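Mandelate racemase/muconate lactonizing protein (PDB 3V5C) probably dehydrates galacturonate as a magnesium-dependent lyase of the enolase superfamily, here in a mutant form with magnesium bound. Local coordinates at residues I8-I17 against A69-L78. The protein carries 1 engineered substitution. Numbering follows the deposited sequence.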
ATOM      1  N   ILE A   8       8.519  26.346  10.027  1.00 31.38           N
ATOM      2  CA  ILE A   8       8.151  26.858   8.716  1.00 29.59           C
ATOM      3  C   ILE A   8       7.948  28.357   8.834  1.00 30.86           C
ATOM      4  O   ILE A   8       7.092  28.804   9.595  1.00 29.89           O
ATOM      5  CB  ILE A   8       6.863  26.214   8.180  1.00 26.26           C
ATOM      6  CG1 ILE A   8       7.042  24.696   8.064  1.00 24.85           C
ATOM      7  CG2 ILE A   8       6.458  26.847   6.838  1.00 21.29           C
ATOM      8  CD1 ILE A   8       5.796  23.953   7.601  1.00 23.62           C
ATOM      9  N   GLN A   9       8.744  29.124   8.092  1.00 24.89           N
ATOM     10  CA  GLN A   9       8.627  30.581   8.079  1.00 24.61           C
ATOM     11  C   GLN A   9       7.434  30.999   7.232  1.00 29.03           C
ATOM     12  O   GLN A   9       7.089  30.332   6.259  1.00 19.74           O
ATOM     13  CB  GLN A   9       9.902  31.218   7.527  1.00 25.86           C
ATOM     14  CG  GLN A   9      11.179  30.665   8.139  1.00 26.26           C
ATOM     15  CD  GLN A   9      11.244  30.835   9.648  1.00 41.28           C
ATOM     16  OE1 GLN A   9      10.646  31.753  10.208  1.00 43.07           O
ATOM     17  NE2 GLN A   9      11.978  29.946  10.315  1.00 42.71           N
ATOM     18  N   SER A  10       6.804  32.108   7.593  1.00 25.64           N
ATOM     19  CA  SER A  10       5.596  32.531   6.893  1.00 19.82           C
ATOM     20  C   SER A  10       5.876  33.107   5.505  1.00 16.76           C
ATOM     21  O   SER A  10       4.954  33.292   4.718  1.00 19.16           O
ATOM     22  CB  SER A  10       4.827  33.552   7.740  1.00 28.44           C
ATOM     23  OG  SER A  10       5.604  34.720   7.899  1.00 31.56           O
ATOM     24  N   ASP A  11       7.140  33.382   5.195  1.00 21.29           N
ATOM     25  CA  ASP A  11       7.481  33.924   3.879  1.00 21.11           C
ATOM     26  C   ASP A  11       7.655  32.828   2.822  1.00 20.27           C
ATOM     27  O   ASP A  11       7.774  33.124   1.635  1.00 23.46           O
ATOM     28  CB  ASP A  11       8.748  34.795   3.945  1.00 23.54           C
ATOM     29  CG  ASP A  11       9.981  34.007   4.343  1.00 32.21           C
ATOM     30  OD1 ASP A  11       9.947  33.333   5.392  1.00 32.07           O
ATOM     31  OD2 ASP A  11      10.983  34.052   3.596  1.00 46.90           O
ATOM     32  N   TRP A  12       7.680  31.568   3.253  1.00 18.28           N
ATOM     33  CA  TRP A  12       7.901  30.458   2.319  1.00 18.72           C
ATOM     34  C   TRP A  12       6.632  30.185   1.518  1.00 17.77           C
ATOM     35  O   TRP A  12       5.617  29.782   2.080  1.00 15.92           O
ATOM     36  CB  TRP A  12       8.312  29.189   3.062  1.00 17.94           C
ATOM     37  CG  TRP A  12       9.653  29.269   3.756  1.00 18.42           C
ATOM     38  CD1 TRP A  12      10.573  30.278   3.664  1.00 25.16           C
ATOM     39  CD2 TRP A  12      10.210  28.298   4.652  1.00 20.19           C
ATOM     40  NE1 TRP A  12      11.663  29.996   4.451  1.00 24.08           N
ATOM     41  CE2 TRP A  12      11.469  28.787   5.066  1.00 24.23           C
ATOM     42  CE3 TRP A  12       9.769  27.065   5.145  1.00 21.29           C
ATOM     43  CZ2 TRP A  12      12.289  28.083   5.955  1.00 26.22           C
ATOM     44  CZ3 TRP A  12      10.584  26.369   6.023  1.00 25.34           C
ATOM     45  CH2 TRP A  12      11.832  26.880   6.418  1.00 25.70           C
ATOM     46  N   LYS A  13       6.700  30.413   0.209  1.00 14.80           N
ATOM     47  CA  LYS A  13       5.534  30.310  -0.639  1.00 16.87           C
ATOM     48  C   LYS A  13       5.722  29.250  -1.717  1.00 13.47           C
ATOM     49  O   LYS A  13       6.852  28.934  -2.115  1.00 16.06           O
ATOM     50  CB  LYS A  13       5.241  31.658  -1.303  1.00 19.03           C
ATOM     51  CG  LYS A  13       4.826  32.760  -0.326  1.00 19.39           C
ATOM     52  CD  LYS A  13       4.634  34.089  -1.045  1.00 21.71           C
ATOM     53  CE  LYS A  13       3.925  35.082  -0.137  1.00 23.70           C
ATOM     54  NZ  LYS A  13       4.105  36.496  -0.586  1.00 30.45           N
ATOM     55  N   VAL A  14       4.598  28.730  -2.192  1.00 16.71           N
ATOM     56  CA  VAL A  14       4.598  27.844  -3.344  1.00 13.99           C
ATOM     57  C   VAL A  14       4.957  28.676  -4.575  1.00 14.34           C
ATOM     58  O   VAL A  14       4.252  29.615  -4.923  1.00 20.08           O
ATOM     59  CB  VAL A  14       3.227  27.185  -3.534  1.00 15.87           C
ATOM     60  CG1 VAL A  14       3.250  26.288  -4.770  1.00 16.19           C
ATOM     61  CG2 VAL A  14       2.837  26.401  -2.280  1.00 14.44           C
ATOM     62  N   GLU A  15       6.077  28.349  -5.219  1.00 13.71           N
ATOM     63  CA  GLU A  15       6.544  29.109  -6.375  1.00 14.46           C
ATOM     64  C   GLU A  15       6.233  28.413  -7.698  1.00 15.92           C
ATOM     65  O   GLU A  15       5.965  29.064  -8.705  1.00 15.90           O
ATOM     66  CB  GLU A  15       8.045  29.366  -6.255  1.00 15.49           C
ATOM     67  CG  GLU A  15       8.403  30.123  -4.984  1.00 18.71           C
ATOM     68  CD  GLU A  15       9.885  30.096  -4.669  1.00 21.41           C
ATOM     69  OE1 GLU A  15      10.634  29.275  -5.255  1.00 24.29           O
ATOM     70  OE2 GLU A  15      10.302  30.912  -3.829  1.00 23.46           O
ATOM     71  N   LYS A  16       6.235  27.082  -7.686  1.00 14.44           N
ATOM     72  CA  LYS A  16       6.014  26.342  -8.918  1.00 13.28           C
ATOM     73  C   LYS A  16       5.474  24.958  -8.591  1.00 10.95           C
ATOM     74  O   LYS A  16       5.800  24.390  -7.542  1.00 12.93           O
ATOM     75  CB  LYS A  16       7.335  26.213  -9.680  1.00 15.87           C
ATOM     76  CG  LYS A  16       7.211  25.832 -11.145  1.00 18.43           C
ATOM     77  CD  LYS A  16       8.609  25.836 -11.791  1.00 21.38           C
ATOM     78  CE  LYS A  16       8.526  25.773 -13.306  1.00 32.99           C
ATOM     79  NZ  LYS A  16       9.869  25.905 -13.942  1.00 36.01           N
ATOM     80  N   ILE A  17       4.602  24.463  -9.466  1.00 12.93           N
ATOM     81  CA  ILE A  17       4.091  23.101  -9.393  1.00 12.80           C
ATOM     82  C   ILE A  17       4.190  22.512 -10.795  1.00 12.10           C
ATOM     83  O   ILE A  17       3.714  23.114 -11.756  1.00 14.58           O
ATOM     84  CB  ILE A  17       2.623  23.062  -8.915  1.00 10.96           C
ATOM     85  CG1 ILE A  17       2.515  23.578  -7.476  1.00 12.36           C
ATOM     86  CG2 ILE A  17       2.073  21.616  -9.005  1.00 14.01           C
ATOM     87  CD1 ILE A  17       1.065  23.850  -7.041  1.00 13.01           C
ATOM     88  N   ALA A  69      -3.707  23.873  -9.829  1.00 14.74           N
ATOM     89  CA  ALA A  69      -2.399  24.252  -9.338  1.00 17.64           C
ATOM     90  C   ALA A  69      -2.178  25.757  -9.473  1.00 18.03           C
ATOM     91  O   ALA A  69      -1.551  26.380  -8.622  1.00 16.51           O
ATOM     92  CB  ALA A  69      -1.320  23.483 -10.075  1.00 17.52           C
ATOM     93  N   GLU A  70      -2.676  26.335 -10.561  1.00 18.20           N
ATOM     94  CA  GLU A  70      -2.496  27.761 -10.807  1.00 21.88           C
ATOM     95  C   GLU A  70      -2.964  28.558  -9.593  1.00 22.02           C
ATOM     96  O   GLU A  70      -2.339  29.544  -9.204  1.00 22.61           O
ATOM     97  CB  GLU A  70      -3.279  28.180 -12.052  1.00 22.18           C
ATOM     98  CG  GLU A  70      -3.017  29.612 -12.522  1.00 26.66           C
ATOM     99  CD  GLU A  70      -3.824  30.644 -11.746  1.00 33.88           C
ATOM    100  OE1 GLU A  70      -4.918  30.297 -11.251  1.00 31.39           O
ATOM    101  OE2 GLU A  70      -3.363  31.802 -11.624  1.00 35.27           O
ATOM    102  N   ASP A  71      -4.051  28.093  -8.981  1.00 19.70           N
ATOM    103  CA  ASP A  71      -4.643  28.769  -7.834  1.00 22.92           C
ATOM    104  C   ASP A  71      -3.853  28.591  -6.532  1.00 25.66           C
ATOM    105  O   ASP A  71      -4.114  29.273  -5.545  1.00 27.92           O
ATOM    106  CB  ASP A  71      -6.080  28.285  -7.634  1.00 24.83           C
ATOM    107  CG  ASP A  71      -6.894  29.239  -6.795  1.00 37.90           C
ATOM    108  OD1 ASP A  71      -6.925  30.441  -7.138  1.00 39.03           O
ATOM    109  OD2 ASP A  71      -7.483  28.793  -5.786  1.00 35.14           O
ATOM    110  N   VAL A  72      -2.896  27.671  -6.526  1.00 17.32           N
ATOM    111  CA  VAL A  72      -2.080  27.445  -5.343  1.00 16.65           C
ATOM    112  C   VAL A  72      -0.751  28.195  -5.402  1.00 18.01           C
ATOM    113  O   VAL A  72      -0.163  28.480  -4.364  1.00 19.01           O
ATOM    114  CB  VAL A  72      -1.837  25.934  -5.134  1.00 14.96           C
ATOM    115  CG1 VAL A  72      -1.014  25.683  -3.886  1.00 16.08           C
ATOM    116  CG2 VAL A  72      -3.173  25.210  -5.027  1.00 17.34           C
ATOM    117  N   ILE A  73      -0.280  28.518  -6.606  1.00 12.81           N
ATOM    118  CA  ILE A  73       0.958  29.288  -6.740  1.00 16.60           C
ATOM    119  C   ILE A  73       0.813  30.593  -5.963  1.00 18.41           C
ATOM    120  O   ILE A  73      -0.220  31.260  -6.071  1.00 20.12           O
ATOM    121  CB  ILE A  73       1.292  29.613  -8.213  1.00 16.93           C
ATOM    122  CG1 ILE A  73       1.382  28.324  -9.043  1.00 17.69           C
ATOM    123  CG2 ILE A  73       2.569  30.488  -8.316  1.00 17.25           C
ATOM    124  CD1 ILE A  73       2.345  27.278  -8.505  1.00 17.19           C
ATOM    125  N   GLY A  74       1.826  30.940  -5.177  1.00 14.81           N
ATOM    126  CA  GLY A  74       1.804  32.172  -4.400  1.00 20.91           C
ATOM    127  C   GLY A  74       1.289  32.012  -2.979  1.00 18.39           C
ATOM    128  O   GLY A  74       1.502  32.885  -2.134  1.00 21.24           O
ATOM    129  N   ARG A  75       0.602  30.909  -2.700  1.00 16.09           N
ATOM    130  CA  ARG A  75       0.145  30.649  -1.341  1.00 16.72           C
ATOM    131  C   ARG A  75       1.300  30.329  -0.390  1.00 16.81           C
ATOM    132  O   ARG A  75       2.303  29.727  -0.782  1.00 16.71           O
ATOM    133  CB  ARG A  75      -0.919  29.543  -1.323  1.00 16.04           C
ATOM    134  CG  ARG A  75      -2.221  29.910  -2.047  1.00 19.34           C
ATOM    135  CD  ARG A  75      -3.293  28.864  -1.804  1.00 19.06           C
ATOM    136  NE  ARG A  75      -4.450  28.991  -2.696  1.00 22.27           N
ATOM    137  CZ  ARG A  75      -5.668  29.345  -2.299  1.00 31.50           C
ATOM    138  NH1 ARG A  75      -5.901  29.622  -1.020  1.00 32.04           N
ATOM    139  NH2 ARG A  75      -6.657  29.424  -3.182  1.00 31.93           N
ATOM    140  N   ARG A  76       1.168  30.760   0.861  0.59 17.31           N
ATOM    141  CA  ARG A  76       2.152  30.443   1.891  0.59 14.46           C
ATOM    142  C   ARG A  76       2.010  28.983   2.323  0.59 15.75           C
ATOM    143  O   ARG A  76       0.895  28.506   2.550  0.59 16.63           O
ATOM    144  CB  ARG A  76       1.978  31.379   3.092  0.59 16.29           C
ATOM    145  CG  ARG A  76       1.977  32.855   2.702  0.59 16.96           C
ATOM    146  CD  ARG A  76       1.827  33.777   3.903  0.59 16.67           C
ATOM    147  NE  ARG A  76       1.737  35.178   3.479  0.59 18.75           N
ATOM    148  CZ  ARG A  76       2.766  36.021   3.414  0.59 17.86           C
ATOM    149  NH1 ARG A  76       3.985  35.632   3.757  0.59 17.13           N
ATOM    150  NH2 ARG A  76       2.573  37.268   3.005  0.59 21.02           N
ATOM    151  N   LEU A  77       3.133  28.276   2.398  1.00 13.32           N
ATOM    152  CA  LEU A  77       3.131  26.869   2.836  1.00 14.25           C
ATOM    153  C   LEU A  77       2.385  26.696   4.160  1.00 16.70           C
ATOM    154  O   LEU A  77       1.626  25.741   4.327  1.00 14.24           O
ATOM    155  CB  LEU A  77       4.556  26.315   2.951  1.00 14.36           C
ATOM    156  CG  LEU A  77       4.696  24.912   3.565  1.00 17.29           C
ATOM    157  CD1 LEU A  77       3.926  23.867   2.753  1.00 19.77           C
ATOM    158  CD2 LEU A  77       6.158  24.539   3.644  1.00 18.60           C
ATOM    159  N   LEU A  78       2.590  27.606   5.107  1.00 16.92           N
ATOM    160  CA  LEU A  78       1.882  27.509   6.389  1.00 15.26           C
ATOM    161  C   LEU A  78       0.365  27.457   6.216  1.00 15.21           C
ATOM    162  O   LEU A  78      -0.332  26.815   7.003  1.00 19.66           O
ATOM    163  CB  LEU A  78       2.218  28.688   7.301  1.00 18.92           C
ATOM    164  CG  LEU A  78       3.560  28.649   8.022  1.00 26.26           C
ATOM    165  CD1 LEU A  78       3.765  29.952   8.771  1.00 24.83           C
ATOM    166  CD2 LEU A  78       3.644  27.456   8.978  1.00 23.68           C
TER
HETATM  167  O   HOH W   1       4.782  29.521   4.797  1.00 18.02           O
HETATM  168  O   HOH W   2       2.399  35.403  -3.088  1.00 33.92           O
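Lys13 and Arg76 form a single antiparallel backbone bridge, by which the loop following helix 66-70 is laid along the start of strand 14-30, in the antiparallel sheet that, as in the enolase superfamily, belongs to the N-terminal capping domain, far from the barrel's magnesium site. Three backbone hydrogen bonds hold the two chains together: Val14 N to Arg75 O (2.9 Å), Leu77 N to Trp12 O, and Gly74 N to Val14 O (2.8 Å), the last drawing in the type II turn from Val72 to Arg75.

Apolar packing flanks the bridge. Leu78 CD2 lies against Ile8 CB (3.5 Å), while Leu77 crosses Ile8 at about a right angle and continues onto helix 92-107. On the Ala69 side, Ile17 CD1 touches both Ala69 CB and Val72 CB, and the Ile73 and Ile17 side chains slide past each other in opposite directions, Ile73 CD1 3.8 Å from Ile17 CG1.

On the polar side, Lys13 CG is anti to the carbonyl carbon (chi1 -66°) and the extended chain runs alongside Arg76. Replacing Lys13 with an alanine would probably cost water 2, which donates to Gly74 O, its weak link to NZ. In one of two Arg76 conformers, Lys13 CE covers a guanidinium face and NH1 donates to Ser10 O (2.7 Å), 46° out of the carbonyl plane.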